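Local coordinates for 70 kDa protein (Xanthomonas sp., PDB 4B2N) that cleaves rubber oxidatively as a processive dioxygenase that carries two covalently attached c-type hemes, at residues L234-L238 with A605-N609; T354-A360 with E657-T661; P159-G164 with G181-G185. Where two conformers were deposited one is given. Residue numbers count along the deposited sequence, not the author numbering.

Interaction 1 of 3, residues L234-L238 with A605-N609; sequences LGNLL and AQYLN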
# COMPACT_ATOMS: atom_id res chain seq x y z
N LEU A 234 -16.36 -27.24 -5.67
CA LEU A 234 -17.56 -26.62 -5.14
C LEU A 234 -17.30 -25.35 -4.31
O LEU A 234 -18.23 -24.73 -3.80
CB LEU A 234 -18.42 -27.65 -4.39
CG LEU A 234 -18.99 -28.79 -5.27
CD1 LEU A 234 -19.85 -29.71 -4.40
CD2 LEU A 234 -19.70 -28.30 -6.55
N GLY A 235 -16.03 -24.95 -4.22
CA GLY A 235 -15.59 -23.96 -3.26
C GLY A 235 -16.24 -22.58 -3.24
O GLY A 235 -16.90 -22.12 -4.20
N ASN A 236 -16.07 -21.92 -2.12
CA ASN A 236 -16.57 -20.60 -1.99
C ASN A 236 -15.83 -19.61 -2.92
O ASN A 236 -14.68 -19.87 -3.35
CB ASN A 236 -16.42 -20.16 -0.52
CG ASN A 236 -17.54 -20.68 0.38
OD1 ASN A 236 -18.23 -21.66 0.05
ND2 ASN A 236 -17.74 -20.02 1.55
N LEU A 237 -16.45 -18.46 -3.19
CA LEU A 237 -15.72 -17.26 -3.68
C LEU A 237 -14.40 -17.01 -2.91
O LEU A 237 -14.35 -17.28 -1.70
CB LEU A 237 -16.61 -16.03 -3.48
CG LEU A 237 -17.31 -15.43 -4.69
CD1 LEU A 237 -17.60 -16.44 -5.81
CD2 LEU A 237 -18.56 -14.68 -4.25
N LEU A 238 -13.35 -16.51 -3.59
CA LEU A 238 -12.04 -16.29 -2.92
C LEU A 238 -11.97 -14.93 -2.30
O LEU A 238 -12.52 -14.00 -2.87
CB LEU A 238 -10.95 -16.39 -3.93
CG LEU A 238 -10.91 -17.81 -4.55
CD1 LEU A 238 -9.82 -17.91 -5.63
CD2 LEU A 238 -10.77 -18.93 -3.54
N ALA A 605 -20.66 -12.45 2.79
CA ALA A 605 -22.07 -12.90 2.67
C ALA A 605 -22.06 -14.38 2.49
O ALA A 605 -22.75 -15.14 3.20
CB ALA A 605 -22.72 -12.24 1.46
N GLN A 606 -21.21 -14.85 1.59
CA GLN A 606 -21.27 -16.29 1.32
C GLN A 606 -20.79 -17.13 2.51
O GLN A 606 -21.42 -18.16 2.82
CB GLN A 606 -20.47 -16.66 0.03
CG GLN A 606 -20.55 -18.16 -0.28
CD GLN A 606 -19.71 -18.51 -1.49
OE1 GLN A 606 -18.64 -17.93 -1.69
NE2 GLN A 606 -20.23 -19.41 -2.35
N TYR A 607 -19.68 -16.76 3.14
CA TYR A 607 -19.26 -17.50 4.34
C TYR A 607 -20.25 -17.38 5.50
O TYR A 607 -20.20 -18.16 6.43
CB TYR A 607 -17.90 -17.01 4.87
CG TYR A 607 -16.77 -17.71 4.14
CD1 TYR A 607 -16.28 -17.21 2.94
CD2 TYR A 607 -16.25 -18.88 4.62
CE1 TYR A 607 -15.25 -17.85 2.24
CE2 TYR A 607 -15.22 -19.52 3.97
CZ TYR A 607 -14.71 -19.01 2.78
OH TYR A 607 -13.71 -19.73 2.12
N LEU A 608 -21.10 -16.37 5.49
CA LEU A 608 -22.05 -16.18 6.59
C LEU A 608 -23.44 -16.72 6.16
O LEU A 608 -24.46 -16.47 6.82
CB LEU A 608 -22.05 -14.69 7.00
CG LEU A 608 -20.78 -14.27 7.75
CD1 LEU A 608 -20.84 -12.75 7.91
CD2 LEU A 608 -20.50 -14.98 9.09
N ASN A 609 -23.49 -17.46 5.04
CA ASN A 609 -24.74 -18.07 4.56
C ASN A 609 -25.82 -17.08 4.24
O ASN A 609 -27.00 -17.41 4.42
CB ASN A 609 -25.33 -19.01 5.62
CG ASN A 609 -24.37 -20.14 5.95
OD1 ASN A 609 -23.88 -20.80 5.06
ND2 ASN A 609 -24.07 -20.33 7.24
O HOH W 1 -18.83 -20.34 -4.73
O HOH W 2 -12.82 -18.85 -0.23

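Interaction 2 of 3, residues T354-A360 with E657-T661; sequences TINTALA and EYIKT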
# COMPACT_ATOMS: atom_id res chain seq x y z
N THR A 354 18.17 15.73 -15.62
CA THR A 354 18.96 16.84 -15.20
C THR A 354 18.26 17.67 -14.10
O THR A 354 17.04 17.85 -14.12
CB THR A 354 19.33 17.72 -16.43
OG1 THR A 354 19.91 18.92 -15.95
CG2 THR A 354 18.06 18.12 -17.23
N ILE A 355 19.03 18.14 -13.15
CA ILE A 355 18.52 18.96 -12.07
C ILE A 355 19.29 20.26 -12.06
O ILE A 355 20.52 20.25 -12.15
CB ILE A 355 18.70 18.31 -10.69
CG1 ILE A 355 17.92 16.97 -10.66
CG2 ILE A 355 18.17 19.21 -9.60
CD1 ILE A 355 17.99 16.21 -9.35
N ASN A 356 18.56 21.36 -11.91
CA ASN A 356 19.16 22.72 -11.73
C ASN A 356 19.48 22.88 -10.28
O ASN A 356 18.59 23.08 -9.51
CB ASN A 356 18.17 23.78 -12.17
CG ASN A 356 18.74 25.18 -12.13
OD1 ASN A 356 19.30 25.66 -11.14
ND2 ASN A 356 18.63 25.84 -13.25
N THR A 357 20.74 22.79 -9.91
CA THR A 357 21.09 22.77 -8.50
C THR A 357 20.67 24.05 -7.77
O THR A 357 20.17 24.01 -6.64
CB THR A 357 22.59 22.58 -8.36
OG1 THR A 357 22.88 21.28 -8.83
CG2 THR A 357 23.05 22.69 -6.89
N ALA A 358 20.85 25.19 -8.44
CA ALA A 358 20.46 26.44 -7.80
C ALA A 358 18.94 26.58 -7.62
O ALA A 358 18.48 27.18 -6.65
CB ALA A 358 21.03 27.65 -8.55
N LEU A 359 18.16 26.09 -8.58
CA LEU A 359 16.72 26.16 -8.48
C LEU A 359 16.26 25.22 -7.31
O LEU A 359 15.41 25.59 -6.47
CB LEU A 359 16.10 25.79 -9.85
CG LEU A 359 14.59 25.81 -9.99
CD1 LEU A 359 14.06 27.17 -9.52
CD2 LEU A 359 14.08 25.36 -11.38
N ALA A 360 16.88 24.05 -7.24
CA ALA A 360 16.61 23.06 -6.19
C ALA A 360 16.92 23.61 -4.78
O ALA A 360 16.21 23.32 -3.78
CB ALA A 360 17.38 21.78 -6.48
N GLU A 657 11.81 21.28 -8.53
CA GLU A 657 13.21 21.01 -8.70
C GLU A 657 13.80 20.42 -7.43
O GLU A 657 14.63 19.50 -7.48
CB GLU A 657 13.93 22.32 -9.03
CG GLU A 657 15.17 21.99 -9.82
CD GLU A 657 14.89 21.48 -11.22
OE1 GLU A 657 13.72 21.48 -11.68
OE2 GLU A 657 15.85 21.01 -11.86
N TYR A 658 13.43 20.97 -6.27
CA TYR A 658 13.93 20.42 -5.03
C TYR A 658 13.49 18.94 -4.83
O TYR A 658 14.29 18.07 -4.42
CB TYR A 658 13.46 21.28 -3.86
CG TYR A 658 13.87 20.70 -2.53
CD1 TYR A 658 15.21 20.40 -2.27
CD2 TYR A 658 12.93 20.47 -1.53
CE1 TYR A 658 15.60 19.87 -1.06
CE2 TYR A 658 13.31 19.93 -0.29
CZ TYR A 658 14.65 19.66 -0.09
OH TYR A 658 15.08 19.17 1.08
N ILE A 659 12.27 18.63 -5.19
CA ILE A 659 11.76 17.26 -4.98
C ILE A 659 12.52 16.24 -5.86
O ILE A 659 12.67 15.03 -5.50
CB ILE A 659 10.24 17.17 -5.14
CG1 ILE A 659 9.56 17.92 -3.98
CG2 ILE A 659 9.77 15.68 -5.20
CD1 ILE A 659 8.16 18.40 -4.27
N LYS A 660 12.96 16.71 -7.04
CA LYS A 660 13.85 15.92 -7.89
C LYS A 660 15.10 15.43 -7.15
O LYS A 660 15.60 14.38 -7.48
CB LYS A 660 14.25 16.71 -9.16
CG LYS A 660 13.10 17.04 -10.08
CD LYS A 660 13.62 17.79 -11.31
CE LYS A 660 12.53 18.27 -12.27
NZ LYS A 660 13.09 19.18 -13.33
N THR A 661 15.60 16.21 -6.18
CA THR A 661 16.78 15.82 -5.45
C THR A 661 16.48 14.87 -4.29
O THR A 661 17.42 14.36 -3.67
CB THR A 661 17.54 17.00 -4.83
OG1 THR A 661 16.73 17.60 -3.86
CG2 THR A 661 17.91 18.10 -5.86
O HOH W 3 14.39 17.35 -15.00
O HOH W 4 15.72 20.51 -14.57

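Interaction 3 of 3, residues P159-G164 with G181-G185; sequences PNQTNG and GRWTG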
# COMPACT_ATOMS: atom_id res chain seq x y z
N PRO A 159 5.98 -28.83 -12.04
CA PRO A 159 6.86 -27.74 -11.63
C PRO A 159 7.89 -28.15 -10.57
O PRO A 159 8.95 -27.56 -10.50
CB PRO A 159 5.91 -26.72 -11.02
CG PRO A 159 4.69 -27.47 -10.62
CD PRO A 159 4.57 -28.60 -11.63
N ASN A 160 7.62 -29.24 -9.85
CA ASN A 160 8.61 -29.71 -8.89
C ASN A 160 9.71 -30.60 -9.49
O ASN A 160 10.59 -31.07 -8.77
CB ASN A 160 7.92 -30.31 -7.67
CG ASN A 160 7.29 -29.22 -6.85
OD1 ASN A 160 8.00 -28.44 -6.23
ND2 ASN A 160 5.94 -29.10 -6.90
N GLN A 161 9.66 -30.77 -10.80
CA GLN A 161 10.76 -31.40 -11.50
C GLN A 161 11.36 -30.46 -12.51
O GLN A 161 12.25 -30.87 -13.25
CB GLN A 161 10.29 -32.70 -12.21
CG GLN A 161 9.83 -33.77 -11.24
CD GLN A 161 9.43 -35.03 -11.99
OE1 GLN A 161 10.29 -35.75 -12.48
NE2 GLN A 161 8.13 -35.30 -12.11
N THR A 162 10.91 -29.22 -12.58
CA THR A 162 11.37 -28.38 -13.65
C THR A 162 11.65 -27.01 -13.05
O THR A 162 11.44 -26.02 -13.73
CB THR A 162 10.30 -28.20 -14.76
OG1 THR A 162 9.02 -27.83 -14.18
CG2 THR A 162 10.13 -29.49 -15.58
N ASN A 163 12.08 -26.96 -11.80
CA ASN A 163 12.39 -25.64 -11.09
C ASN A 163 11.31 -24.55 -11.23
O ASN A 163 11.62 -23.36 -11.47
CB ASN A 163 13.70 -25.06 -11.52
CG ASN A 163 14.83 -25.98 -11.23
OD1 ASN A 163 15.45 -26.46 -12.15
ND2 ASN A 163 15.08 -26.27 -9.94
N GLY A 164 10.05 -24.99 -11.14
CA GLY A 164 8.94 -24.08 -11.21
C GLY A 164 8.22 -24.09 -12.55
O GLY A 164 7.12 -23.62 -12.65
N GLY A 181 7.58 -25.70 1.12
CA GLY A 181 8.64 -25.45 0.18
C GLY A 181 8.50 -26.00 -1.25
O GLY A 181 9.49 -26.02 -1.98
N ARG A 182 7.31 -26.45 -1.62
CA ARG A 182 7.13 -26.94 -2.98
C ARG A 182 6.48 -25.93 -3.90
O ARG A 182 5.62 -25.15 -3.49
CB ARG A 182 6.39 -28.25 -2.98
CG ARG A 182 7.29 -29.32 -2.36
CD ARG A 182 6.55 -30.62 -2.29
NE ARG A 182 6.11 -31.09 -3.61
CZ ARG A 182 6.88 -31.77 -4.44
NH1 ARG A 182 8.15 -31.96 -4.12
NH2 ARG A 182 6.40 -32.25 -5.59
N TRP A 183 6.86 -25.98 -5.16
CA TRP A 183 6.19 -25.17 -6.19
C TRP A 183 4.72 -25.56 -6.22
O TRP A 183 4.38 -26.75 -6.29
CB TRP A 183 6.78 -25.40 -7.59
CG TRP A 183 8.19 -24.85 -7.70
CD1 TRP A 183 9.36 -25.59 -7.68
CD2 TRP A 183 8.61 -23.47 -7.84
NE1 TRP A 183 10.45 -24.79 -7.80
CE2 TRP A 183 10.08 -23.51 -7.94
CE3 TRP A 183 7.96 -22.23 -7.92
CZ2 TRP A 183 10.84 -22.38 -8.11
CZ3 TRP A 183 8.74 -21.07 -8.06
CH2 TRP A 183 10.17 -21.15 -8.14
N THR A 184 3.85 -24.58 -6.25
CA THR A 184 2.41 -24.86 -5.95
C THR A 184 1.60 -25.30 -7.16
O THR A 184 0.54 -25.91 -7.00
CB THR A 184 1.81 -23.60 -5.41
OG1 THR A 184 1.75 -22.59 -6.46
CG2 THR A 184 2.74 -23.13 -4.32
N GLY A 185 2.04 -24.92 -8.35
CA GLY A 185 1.17 -25.20 -9.53
C GLY A 185 -0.09 -24.34 -9.59
O GLY A 185 -0.98 -24.60 -10.42

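Interaction 1 of 3, residues L234-L238 with A605-N609
The Asn236 side chain sets its ND2 over one face of the Tyr607 ring, 3.4 Å from Tyr607 CE1. The Gln606 side chain, t at both chi1 and chi2, reaches straight out from its helix to the backbone of 234-238. Its OE1 accepts a hydrogen bond from Leu237 N at 2.7 Å, with a bent N-H...O angle of 138°, and also sits 3.4 Å from Asn236 CB. The other end of the same amide works through water: Gln606 NE2 donates to a water (2.9 Å) that in turn donates to Gly235 O (2.7 Å). One glutamine thus serves Leu237 N directly and Gly235 O through water, in a segment that is neither helix nor strand. The glutamine and tyrosine both belong to the last turn of helix 599-607, which ends in a Schellman motif: Asn609, with phi at 60°, is its C-prime residue, and Asn609 N bonds to Gln606 O at 3.1 Å. Gln606 and Tyr607 join this helix end to the long loop between helices 218-226 and 253-261, away from the hemes. The Leu237 side chain also touches Asn602 and Val603 of the same helix, and Tyr612. Tyr607, touching Pro271 and Ile322, brings its hydroxyl back to the loop through a second water, 2.7 Å from Tyr607 OH and donating to Leu237 O at 2.6 Å.

Interaction 2 of 3, residues T354-A360 with E657-T661
Glu657 is folded, with chi1 t and chi2 near 70°, and this bend turns its carboxylate toward the loop entering helix 357-369. OE2 of Glu657 accepts from Asn356 N at 2.7 Å, almost linearly (176°), while OE1 forms a salt bridge with Lys660 NZ at 2.9 Å. Lys660, extended from chi2 to chi4, places its ammonium beside that carboxylate, and a water links Lys660 NZ to Thr354 O, 2.8 Å from each. A second water donates to Glu657 OE2 (2.8 Å) and to Thr354 O (3.0 Å). Asn356 is the N-cap: in its t rotamer, OD1 accepts from Leu359 N at 2.8 Å. Apolar contacts flank this polar group: Ile355 (m, t) brings CD1 to 3.8 Å from Lys660 CB and CG2 to 3.9 Å from Thr661 CG2, and Leu359 CG lies 3.7 Å from Glu657 CB. Small Ala360 lets the C-terminal helix 649-660 come close, with Ala360 CA 3.9 Å from Tyr658 CA. That helix carries Ile659, pointing away from this contact, to a bound heme c. The buried Glu657 carboxylate meets a backbone N-H, a water and the Lys660 ammonium, an environment consistent with a charged carboxylate balanced by Lys660.

Interaction 3 of 3, residues P159-G164 with G181-G185
Pro159 opens the contact by laying its ring against Trp183, CB to CB at 3.8 Å, while its carbonyl O comes within 3.5 Å of Trp183 CD1. The same Pro159 O accepts from Gly164 N at 2.9 Å, and more weakly from Thr162 N at 3.3 Å, which curls the segment into a compact turn. Next, Asn160 makes the central polar link: its side chain pairs with both backbone groups of one residue, OD1 accepting from Trp183 N and ND2 donating to Trp183 O, each at 2.9 Å. The carboxamide thus satisfies both backbone groups of Trp183, in the manner of a strand partner though neither segment is a strand. Asn160 CB also lies over one face of the Arg182 guanidinium, 3.2 Å from NH2. Between the two segments the chain makes a short excursion that includes strands 167-168 and 173-174, and the second segment then runs into strand 186-189, just ahead of Cys191, Cys194 and His195, the CXXCH heme-attachment sequence. Gln161 and Thr162 direct their polar side chains back to Asp158 instead. At Asn163 the backbone turns with positive phi, and its C atom comes to 3.5 Å from Trp183 NE1; Asn163 O bonds to Arg149. Gly164 makes a CH-pi contact, its CA 3.5 Å from the centroid of the five-membered ring of Trp183 and 12° off the ring normal. At phi 103° a CB would collide with the preceding carbonyl and crowd the indole as well. Gln175 bridges the segments from outside, bonding to Gly164 O through NE2 and to Gly185 N through OE1.

How the interactions relate
From the N terminus, interaction 3 closes first: 159-164 meets 181-185, joining the loop before strand 167-168 to the one leading into strand 186-189, before either other contact begins. Interaction 1 then opens at 234-238 and interaction 2 at 354-360, and each waits for a partner near the C-terminal end of the chain, 605-609 and 657-661. Their segments alternate, so the loops cross rather than nest. Interaction 1 joins the 234-238 loop to the end of helix 599-607; interaction 2 joins the start of helix 357-369 to the C-terminal helix. They lie on opposite sides of the chain's centre, centres 54 Å apart, whereas interaction 3 comes within about 12 Å of interaction 1 between nearest atoms.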